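Local coordinates for type IV pilus biogenesis protein PilB (Streptococcus sanguinis, PDB 7B7P) that acts as a bimodular minor pilin of type IV pili, with a metal-binding von Willebrand factor A-like module and a direct role in adhesion, at residues G158-A163 with P273-Y278; G210-N215 with S231-G236; R295-G300 with V312-P317. All coordinates share one frame; numbering follows the deposited sequence.

Interaction 1 of 3, residues G158-A163 with P273-Y278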
loop_
_atom_site.group_PDB
_atom_site.type_symbol
_atom_site.label_atom_id
_atom_site.label_comp_id
_atom_site.label_asym_id
_atom_site.label_seq_id
_atom_site.Cartn_x
_atom_site.Cartn_y
_atom_site.Cartn_z
ATOM N N GLY A 158 16.858 -4.782 9.588
ATOM C CA GLY A 158 16.528 -5.915 8.746
ATOM C C GLY A 158 15.046 -6.025 8.439
ATOM O O GLY A 158 14.384 -6.977 8.871
ATOM N N GLN A 159 14.509 -5.062 7.692
ATOM C CA GLN A 159 13.105 -5.112 7.320
ATOM C C GLN A 159 12.901 -6.089 6.158
ATOM O O GLN A 159 13.835 -6.737 5.669
ATOM C CB GLN A 159 12.594 -3.711 6.974
ATOM C CG GLN A 159 13.080 -3.170 5.619
ATOM C CD GLN A 159 13.341 -1.665 5.630
ATOM O OE1 GLN A 159 13.791 -1.113 6.635
ATOM N NE2 GLN A 159 13.067 -1.000 4.506
ATOM N N MET A 160 11.654 -6.197 5.709
ATOM C CA MET A 160 11.313 -7.069 4.603
ATOM C C MET A 160 11.732 -6.439 3.276
ATOM O O MET A 160 12.029 -5.240 3.184
ATOM C CB MET A 160 9.821 -7.369 4.627
ATOM C CG MET A 160 9.407 -8.250 5.797
ATOM S SD MET A 160 10.726 -9.284 6.497
ATOM C CE MET A 160 11.383 -8.240 7.808
ATOM N N ASN A 161 11.793 -7.271 2.242
ATOM C CA ASN A 161 12.031 -6.770 0.899
ATOM C C ASN A 161 10.704 -6.416 0.241
ATOM O O ASN A 161 9.659 -7.002 0.543
ATOM C CB ASN A 161 12.795 -7.795 0.061
ATOM C CG ASN A 161 14.003 -8.343 0.791
ATOM O OD1 ASN A 161 14.970 -7.621 1.029
ATOM N ND2 ASN A 161 13.949 -9.622 1.166
ATOM N N ILE A 162 10.752 -5.429 -0.648
ATOM C CA ILE A 162 9.565 -4.913 -1.313
ATOM C C ILE A 162 9.842 -4.828 -2.807
ATOM O O ILE A 162 10.852 -4.251 -3.226
ATOM C CB ILE A 162 9.166 -3.528 -0.768
ATOM C CG1 ILE A 162 8.671 -3.634 0.678
ATOM C CG2 ILE A 162 8.136 -2.883 -1.671
ATOM C CD1 ILE A 162 8.527 -2.272 1.378
ATOM N N ALA A 163 8.938 -5.378 -3.608
ATOM C CA ALA A 163 9.013 -5.252 -5.052
ATOM C C ALA A 163 7.830 -4.438 -5.551
ATOM O O ALA A 163 6.707 -4.600 -5.070
ATOM C CB ALA A 163 9.032 -6.619 -5.727
ATOM N N PRO A 273 11.563 -12.298 -4.843
ATOM C CA PRO A 273 11.441 -12.925 -3.515
ATOM C C PRO A 273 10.724 -12.071 -2.482
ATOM O O PRO A 273 10.233 -12.633 -1.491
ATOM C CB PRO A 273 12.905 -13.174 -3.100
ATOM C CG PRO A 273 13.743 -12.818 -4.276
ATOM C CD PRO A 273 12.949 -11.909 -5.150
ATOM N N ALA A 274 10.647 -10.751 -2.691
ATOM C CA ALA A 274 10.051 -9.790 -1.765
ATOM C C ALA A 274 8.774 -10.287 -1.099
ATOM O O ALA A 274 7.988 -11.016 -1.705
ATOM C CB ALA A 274 9.754 -8.477 -2.492
ATOM N N GLN A 275 8.552 -9.889 0.146
ATOM C CA GLN A 275 7.341 -10.290 0.842
ATOM C C GLN A 275 6.202 -9.282 0.684
ATOM O O GLN A 275 5.036 -9.642 0.891
ATOM C CB GLN A 275 7.659 -10.519 2.319
ATOM C CG GLN A 275 6.559 -11.204 3.111
ATOM C CD GLN A 275 6.181 -10.401 4.338
ATOM O OE1 GLN A 275 6.955 -9.551 4.795
ATOM N NE2 GLN A 275 4.988 -10.658 4.876
ATOM N N LEU A 276 6.503 -8.042 0.309
ATOM C CA LEU A 276 5.489 -7.063 -0.059
ATOM C C LEU A 276 5.628 -6.777 -1.549
ATOM O O LEU A 276 6.699 -6.357 -1.998
ATOM C CB LEU A 276 5.636 -5.775 0.756
ATOM C CG LEU A 276 5.340 -5.910 2.252
ATOM C CD1 LEU A 276 5.502 -4.579 2.984
ATOM C CD2 LEU A 276 3.956 -6.463 2.448
ATOM N N LYS A 277 4.546 -7.001 -2.310
ATOM C CA LYS A 277 4.567 -6.864 -3.764
ATOM C C LYS A 277 3.465 -5.927 -4.235
ATOM O O LYS A 277 2.324 -6.010 -3.770
ATOM C CB LYS A 277 4.415 -8.231 -4.456
ATOM C CG LYS A 277 5.492 -9.243 -4.092
ATOM C CD LYS A 277 5.195 -10.594 -4.752
ATOM C CE LYS A 277 6.077 -11.694 -4.180
ATOM N NZ LYS A 277 6.537 -12.611 -5.223
ATOM N N TYR A 278 3.797 -5.086 -5.206
ATOM C CA TYR A 278 2.923 -3.992 -5.603
ATOM C C TYR A 278 2.900 -3.828 -7.113
ATOM O O TYR A 278 3.942 -3.894 -7.767
ATOM C CB TYR A 278 3.385 -2.670 -4.967
ATOM C CG TYR A 278 3.267 -2.659 -3.461
ATOM C CD1 TYR A 278 2.040 -2.444 -2.842
ATOM C CD2 TYR A 278 4.380 -2.870 -2.658
ATOM C CE1 TYR A 278 1.929 -2.424 -1.483
ATOM C CE2 TYR A 278 4.276 -2.859 -1.293
ATOM C CZ TYR A 278 3.051 -2.638 -0.707
ATOM O OH TYR A 278 2.953 -2.636 0.661
#
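Ala163 and Ala274 meet methyl to methyl, CB to CB at 3.8 Å, where the loop leading into strand 276-283 passes beside the start of strand 162-169. The Ala274 methyl also lies against the backbone opposite, its CB 3.4 Å from Ala163 N and close to the carbonyl oxygen of Asn161. Alanine suits both places, because a side chain of one carbon allows main chain and methyl to come this near.

Ala163 also pairs with Lys277, the second step of the parallel ladder after Ile162 with Leu276. Its N donates to Leu276 O at 2.9 Å, nearly along the C=O axis (168°), and its O accepts a weak bond from Tyr278 N. Its two peptide groups thus reach the residues flanking Lys277, the normal pattern of a parallel pair. Earlier the ladder is looser: Asn161 O takes two weak bonds, from Gln275 N and, straighter but at 3.3 Å, from Leu276 N.

Ile162 turns to the other face of the sheet, where it runs beside Leu276, both side chains pointing the same way. CG1, anti to the carbonyl carbon (chi1 -68°), reaches Leu276 CB at 3.7 Å. The second branch, CG2, comes in the ring plane to the edge of Tyr278, 3.9 Å from CE2. A beta-branched residue can serve both neighbours at once.

Helix 402-424 covers this face: Leu420 touches Ile162, Ile416 packs on Tyr278, and Asp419 OD2 is hydrogen-bonded to Tyr278 OH. On the face of Ala163, Lys277 NZ binds the carbonyls of Leu269, in the last turn of helix 258-270, and of Gln272 just after it. Strands 162-169 and 276-283 are central in the sheet of the von Willebrand factor A fold, flanked by 212-219 and 364-370.

Interaction 2 of 3, residues G210-N215 with S231-G236; sequences GNISVN and SNLDNG
Asn211 N is gripped by both carboxylate oxygens of Asp234: OD2 accepts at 3.0 Å, with the donor 38° above the carboxylate plane, and OD1 adds a weak, longer bond. The acid also lies against Gly210, whose CA is 3.5 Å from Asp234 OD1. Gly210 leaves helix 191-209 with positive phi (70°), a conformation glycine adopts readily.

An Asx turn accompanies the bend that follows the strand: Asn232 OD1 accepts from Asp234 N at 3.0 Å where strand 230-232 passes into a short 3-10 segment; asparagine suits such a turn because its short amide can reach the backbone ahead.

Before the bend the strands run antiparallel. Ser231 and Val214 form a hydrogen-bonded pair, Ser231 N meeting Val214 O at 2.9 Å. The N of Leu233, first residue of the 3-10 segment, still makes a nearly straight bond to Ile212 O. Leucine fits here because its fork serves two neighbours: CD1 lies 4.1 Å from Ile212 CG2, while CD2 approaches Val214 CG2, the latter two side chains crossing at about a right angle.

These three aliphatic residues pack on helix 191-209 through Leu206 and Ile203, and strand 212-219 is bordered on its other side by strand 162-169.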
loop_
_atom_site.group_PDB
_atom_site.type_symbol
_atom_site.label_atom_id
_atom_site.label_comp_id
_atom_site.label_asym_id
_atom_site.label_seq_id
_atom_site.Cartn_x
_atom_site.Cartn_y
_atom_site.Cartn_z
ATOM N N GLY A 210 14.146 2.110 1.589
ATOM C CA GLY A 210 15.155 1.062 1.602
ATOM C C GLY A 210 14.611 -0.339 1.368
ATOM O O GLY A 210 13.447 -0.617 1.674
ATOM N N ASN A 211 15.444 -1.229 0.820
ATOM C CA ASN A 211 15.102 -2.646 0.670
ATOM C C ASN A 211 13.918 -2.828 -0.281
ATOM O O ASN A 211 12.961 -3.562 -0.011
ATOM C CB ASN A 211 14.824 -3.287 2.032
ATOM C CG ASN A 211 15.764 -4.423 2.335
ATOM O OD1 ASN A 211 16.717 -4.674 1.586
ATOM N ND2 ASN A 211 15.502 -5.128 3.432
ATOM N N ILE A 212 14.007 -2.163 -1.426
ATOM C CA ILE A 212 12.853 -1.953 -2.279
ATOM C C ILE A 212 13.340 -1.949 -3.721
ATOM O O ILE A 212 14.178 -1.122 -4.097
ATOM C CB ILE A 212 12.120 -0.647 -1.917
ATOM C CG1 ILE A 212 11.042 -0.288 -2.936
ATOM C CG2 ILE A 212 13.106 0.496 -1.688
ATOM C CD1 ILE A 212 9.955 0.597 -2.318
ATOM N N SER A 213 12.855 -2.901 -4.512
ATOM C CA SER A 213 13.245 -2.992 -5.909
ATOM C C SER A 213 12.047 -2.770 -6.823
ATOM O O SER A 213 10.891 -2.954 -6.439
ATOM C CB SER A 213 13.926 -4.334 -6.218
ATOM O OG SER A 213 13.364 -5.365 -5.449
ATOM N N VAL A 214 12.347 -2.337 -8.039
ATOM C CA VAL A 214 11.342 -1.899 -8.990
ATOM C C VAL A 214 11.717 -2.428 -10.370
ATOM O O VAL A 214 12.888 -2.684 -10.661
ATOM C CB VAL A 214 11.224 -0.352 -9.000
ATOM C CG1 VAL A 214 11.133 0.209 -7.579
ATOM C CG2 VAL A 214 12.416 0.266 -9.697
ATOM N N ASN A 215 10.705 -2.616 -11.220
ATOM C CA ASN A 215 10.923 -2.802 -12.650
ATOM C C ASN A 215 9.881 -1.970 -13.379
ATOM O O ASN A 215 9.000 -1.366 -12.761
ATOM C CB ASN A 215 10.882 -4.284 -13.067
ATOM C CG ASN A 215 9.469 -4.864 -13.078
ATOM O OD1 ASN A 215 8.565 -4.333 -12.420
ATOM N ND2 ASN A 215 9.268 -5.956 -13.843
ATOM N N SER A 231 15.586 -3.606 -10.287
ATOM C CA SER A 231 16.688 -2.862 -9.674
ATOM C C SER A 231 16.412 -2.643 -8.196
ATOM O O SER A 231 15.366 -2.096 -7.831
ATOM C CB SER A 231 16.882 -1.493 -10.335
ATOM O OG SER A 231 16.810 -1.537 -11.745
ATOM N N ASN A 232 17.353 -3.045 -7.343
ATOM C CA ASN A 232 17.326 -2.592 -5.959
ATOM C C ASN A 232 17.813 -1.148 -5.913
ATOM O O ASN A 232 18.890 -0.831 -6.429
ATOM C CB ASN A 232 18.195 -3.479 -5.070
ATOM C CG ASN A 232 17.942 -3.244 -3.589
ATOM O OD1 ASN A 232 17.476 -2.177 -3.185
ATOM N ND2 ASN A 232 18.258 -4.238 -2.773
ATOM N N LEU A 233 17.009 -0.268 -5.317
ATOM C CA LEU A 233 17.381 1.142 -5.281
ATOM C C LEU A 233 18.513 1.423 -4.300
ATOM O O LEU A 233 19.210 2.430 -4.457
ATOM C CB LEU A 233 16.164 2.002 -4.940
ATOM C CG LEU A 233 14.906 1.748 -5.770
ATOM C CD1 LEU A 233 13.744 2.526 -5.192
ATOM C CD2 LEU A 233 15.129 2.102 -7.227
ATOM N N ASP A 234 18.718 0.556 -3.301
ATOM C CA ASP A 234 19.844 0.720 -2.386
ATOM C C ASP A 234 21.184 0.538 -3.084
ATOM O O ASP A 234 22.219 0.920 -2.524
ATOM C CB ASP A 234 19.736 -0.259 -1.219
ATOM C CG ASP A 234 18.524 0.009 -0.345
ATOM O OD1 ASP A 234 17.748 0.936 -0.671
ATOM O OD2 ASP A 234 18.350 -0.700 0.673
ATOM N N ASN A 235 21.191 -0.039 -4.284
ATOM C CA ASN A 235 22.381 -0.127 -5.113
ATOM C C ASN A 235 22.393 0.921 -6.208
ATOM O O ASN A 235 23.255 0.868 -7.090
ATOM C CB ASN A 235 22.512 -1.518 -5.748
ATOM C CG ASN A 235 22.344 -2.656 -4.746
ATOM O OD1 ASN A 235 22.351 -2.450 -3.526
ATOM N ND2 ASN A 235 22.208 -3.874 -5.265
ATOM N N GLY A 236 21.445 1.852 -6.199
ATOM C CA GLY A 236 21.453 2.873 -7.222
ATOM C C GLY A 236 20.124 3.195 -7.872
ATOM O O GLY A 236 19.571 2.396 -8.639
#

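Interaction 3 of 3, residues R295-G300 with V312-P317; sequences RALYAG and VTFNNP
Phe314 offers the rim of its ring to Leu297, whose CD2 lies near the ring plane, 3.7 Å from CE2 and slightly farther from CZ. The two side chains cross obliquely. Ala296 adds a looser contact from its carbonyl O, which stands obliquely to the ring 4.1 Å from Phe314 CD2. The second ring, that of Tyr298, is likewise met at its edges: Arg295 O lies in its plane, and Asn316 OD1 close to it. Tyr298 OH gives Asn316 OD1 a weak hydrogen bond of 3.4 Å, with the ring and the amide planes turned 48° apart. CG of Asn316 stands anti to its backbone N (chi1 168°), and the asparagine CB also rests against the hydroxyl, 3.5 Å from Tyr298 OH. Phenylalanine brings its buried spot an apolar rim, and exposed Tyr298 a hydroxyl for Asn316.

Leu297 is the centre of an inverse gamma turn, closed by a weak bond from Tyr298 N to Ala296 O. The turn belongs to the loop between strands 289-291 and 302-305, and it leans on the end of strand 311-314. All three strands belong to a small antiparallel sheet that the chain forms between core strand 276-283 and helix 341-358.

Ala296 suits its buried place, its small CB facing Asn316 O at 4.1 Å. Asparagines suit the more exposed polar side because a short amide can both give and accept. Asn315 ND2 donates a weak, bent bond to Gly300 O, 2.9 Å long with 125° at the hydrogen. Asn301 spans the two segments with one amide, its ND2 binding Ala296 O while its OD1 accepts from Asn316 N.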
loop_
_atom_site.group_PDB
_atom_site.type_symbol
_atom_site.label_atom_id
_atom_site.label_comp_id
_atom_site.label_asym_id
_atom_site.label_seq_id
_atom_site.Cartn_x
_atom_site.Cartn_y
_atom_site.Cartn_z
ATOM N N ARG A 295 -6.420 -20.776 -29.058
ATOM C CA ARG A 295 -7.648 -21.572 -29.080
ATOM C C ARG A 295 -8.838 -20.814 -29.657
ATOM O O ARG A 295 -9.813 -21.443 -30.097
ATOM C CB ARG A 295 -8.033 -22.032 -27.661
ATOM C CG ARG A 295 -7.293 -23.244 -27.075
ATOM C CD ARG A 295 -7.521 -23.266 -25.560
ATOM N NE ARG A 295 -6.534 -24.032 -24.809
ATOM C CZ ARG A 295 -6.545 -25.359 -24.680
ATOM N NH1 ARG A 295 -7.494 -26.103 -25.256
ATOM N NH2 ARG A 295 -5.594 -25.954 -23.968
ATOM N N ALA A 296 -8.814 -19.482 -29.615
ATOM C CA ALA A 296 -9.962 -18.694 -30.049
ATOM C C ALA A 296 -9.967 -18.444 -31.550
ATOM O O ALA A 296 -10.969 -17.925 -32.061
ATOM C CB ALA A 296 -10.009 -17.353 -29.303
ATOM N N LEU A 297 -8.891 -18.832 -32.253
ATOM C CA LEU A 297 -8.759 -18.693 -33.708
ATOM C C LEU A 297 -9.420 -19.878 -34.420
ATOM O O LEU A 297 -8.768 -20.802 -34.908
ATOM C CB LEU A 297 -7.291 -18.584 -34.100
ATOM C CG LEU A 297 -6.487 -17.455 -33.464
ATOM C CD1 LEU A 297 -5.171 -17.236 -34.199
ATOM C CD2 LEU A 297 -7.329 -16.195 -33.444
ATOM N N TYR A 298 -10.745 -19.843 -34.482
ATOM C CA TYR A 298 -11.524 -20.852 -35.176
ATOM C C TYR A 298 -12.624 -20.160 -35.965
ATOM O O TYR A 298 -13.005 -19.025 -35.663
ATOM C CB TYR A 298 -12.135 -21.892 -34.198
ATOM C CG TYR A 298 -13.130 -21.351 -33.170
ATOM C CD1 TYR A 298 -14.488 -21.222 -33.476
ATOM C CD2 TYR A 298 -12.714 -20.985 -31.889
ATOM C CE1 TYR A 298 -15.401 -20.723 -32.546
ATOM C CE2 TYR A 298 -13.626 -20.500 -30.933
ATOM C CZ TYR A 298 -14.965 -20.359 -31.268
ATOM O OH TYR A 298 -15.869 -19.866 -30.325
ATOM N N ALA A 299 -13.103 -20.855 -37.004
ATOM C CA ALA A 299 -14.412 -20.631 -37.617
ATOM C C ALA A 299 -14.790 -19.176 -37.815
ATOM O O ALA A 299 -14.036 -18.398 -38.406
ATOM C CB ALA A 299 -15.510 -21.282 -36.778
ATOM N N GLY A 300 -15.978 -18.806 -37.345
ATOM C CA GLY A 300 -16.397 -17.420 -37.411
ATOM C C GLY A 300 -16.316 -16.753 -36.055
ATOM O O GLY A 300 -17.252 -16.075 -35.620
ATOM N N VAL A 312 -11.516 -5.041 -34.544
ATOM C CA VAL A 312 -11.545 -6.486 -34.696
ATOM C C VAL A 312 -12.003 -7.088 -33.378
ATOM O O VAL A 312 -11.434 -6.796 -32.320
ATOM C CB VAL A 312 -10.167 -7.046 -35.088
ATOM C CG1 VAL A 312 -10.202 -8.557 -35.123
ATOM C CG2 VAL A 312 -9.725 -6.471 -36.432
ATOM N N THR A 313 -13.013 -7.940 -33.429
ATOM C CA THR A 313 -13.557 -8.470 -32.199
ATOM C C THR A 313 -13.704 -9.985 -32.293
ATOM O O THR A 313 -13.721 -10.576 -33.383
ATOM C CB THR A 313 -14.878 -7.761 -31.868
ATOM O OG1 THR A 313 -15.548 -8.443 -30.797
ATOM C CG2 THR A 313 -15.764 -7.636 -33.119
ATOM N N PHE A 314 -13.753 -10.620 -31.128
ATOM C CA PHE A 314 -13.969 -12.056 -31.036
ATOM C C PHE A 314 -15.318 -12.298 -30.380
ATOM O O PHE A 314 -15.574 -11.789 -29.281
ATOM C CB PHE A 314 -12.839 -12.740 -30.274
ATOM C CG PHE A 314 -11.517 -12.714 -31.007
ATOM C CD1 PHE A 314 -10.673 -11.602 -30.925
ATOM C CD2 PHE A 314 -11.115 -13.798 -31.775
ATOM C CE1 PHE A 314 -9.444 -11.584 -31.608
ATOM C CE2 PHE A 314 -9.892 -13.790 -32.449
ATOM C CZ PHE A 314 -9.065 -12.682 -32.373
ATOM N N ASN A 315 -16.187 -13.044 -31.086
ATOM C CA ASN A 315 -17.506 -13.394 -30.559
ATOM C C ASN A 315 -17.390 -14.129 -29.231
ATOM O O ASN A 315 -18.116 -13.826 -28.278
ATOM C CB ASN A 315 -18.274 -14.249 -31.571
ATOM C CG ASN A 315 -18.651 -13.481 -32.830
ATOM O OD1 ASN A 315 -19.007 -12.298 -32.767
ATOM N ND2 ASN A 315 -18.583 -14.154 -33.983
ATOM N N ASN A 316 -16.478 -15.093 -29.150
ATOM C CA ASN A 316 -16.179 -15.812 -27.910
ATOM C C ASN A 316 -14.702 -15.625 -27.591
ATOM O O ASN A 316 -13.847 -16.369 -28.091
ATOM C CB ASN A 316 -16.525 -17.300 -28.020
ATOM C CG ASN A 316 -15.948 -18.131 -26.842
ATOM O OD1 ASN A 316 -15.263 -19.146 -27.050
ATOM N ND2 ASN A 316 -16.219 -17.687 -25.604
ATOM N N PRO A 317 -14.343 -14.643 -26.780
ATOM C CA PRO A 317 -12.928 -14.481 -26.433
ATOM C C PRO A 317 -12.470 -15.573 -25.485
ATOM O O PRO A 317 -13.161 -15.933 -24.536
ATOM C CB PRO A 317 -12.872 -13.108 -25.755
ATOM C CG PRO A 317 -14.207 -12.473 -26.030
ATOM C CD PRO A 317 -15.181 -13.594 -26.181
#

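How the interactions relate
Interactions 1 and 2 build one sheet, whereas interaction 3 stands apart, its nearest atoms about 26 Å from either. The first two share a seam: Ile162 probably bonds through its O to Ser213 N and through its N to Asn211 O, joining strand 162-169 to 212-219. Both are partly buried, and interaction 2 is nested inside the chain loop that interaction 1 closes. Interaction 1 lies in the middle of the sheet, a parallel ladder with small and aliphatic side chains; interaction 2, nearer the margin, is antiparallel and ends in a carboxylate grip. Interaction 3, with mostly exposed residues, has no strand ladder and relies on ring-edge contacts and weak amide bonds.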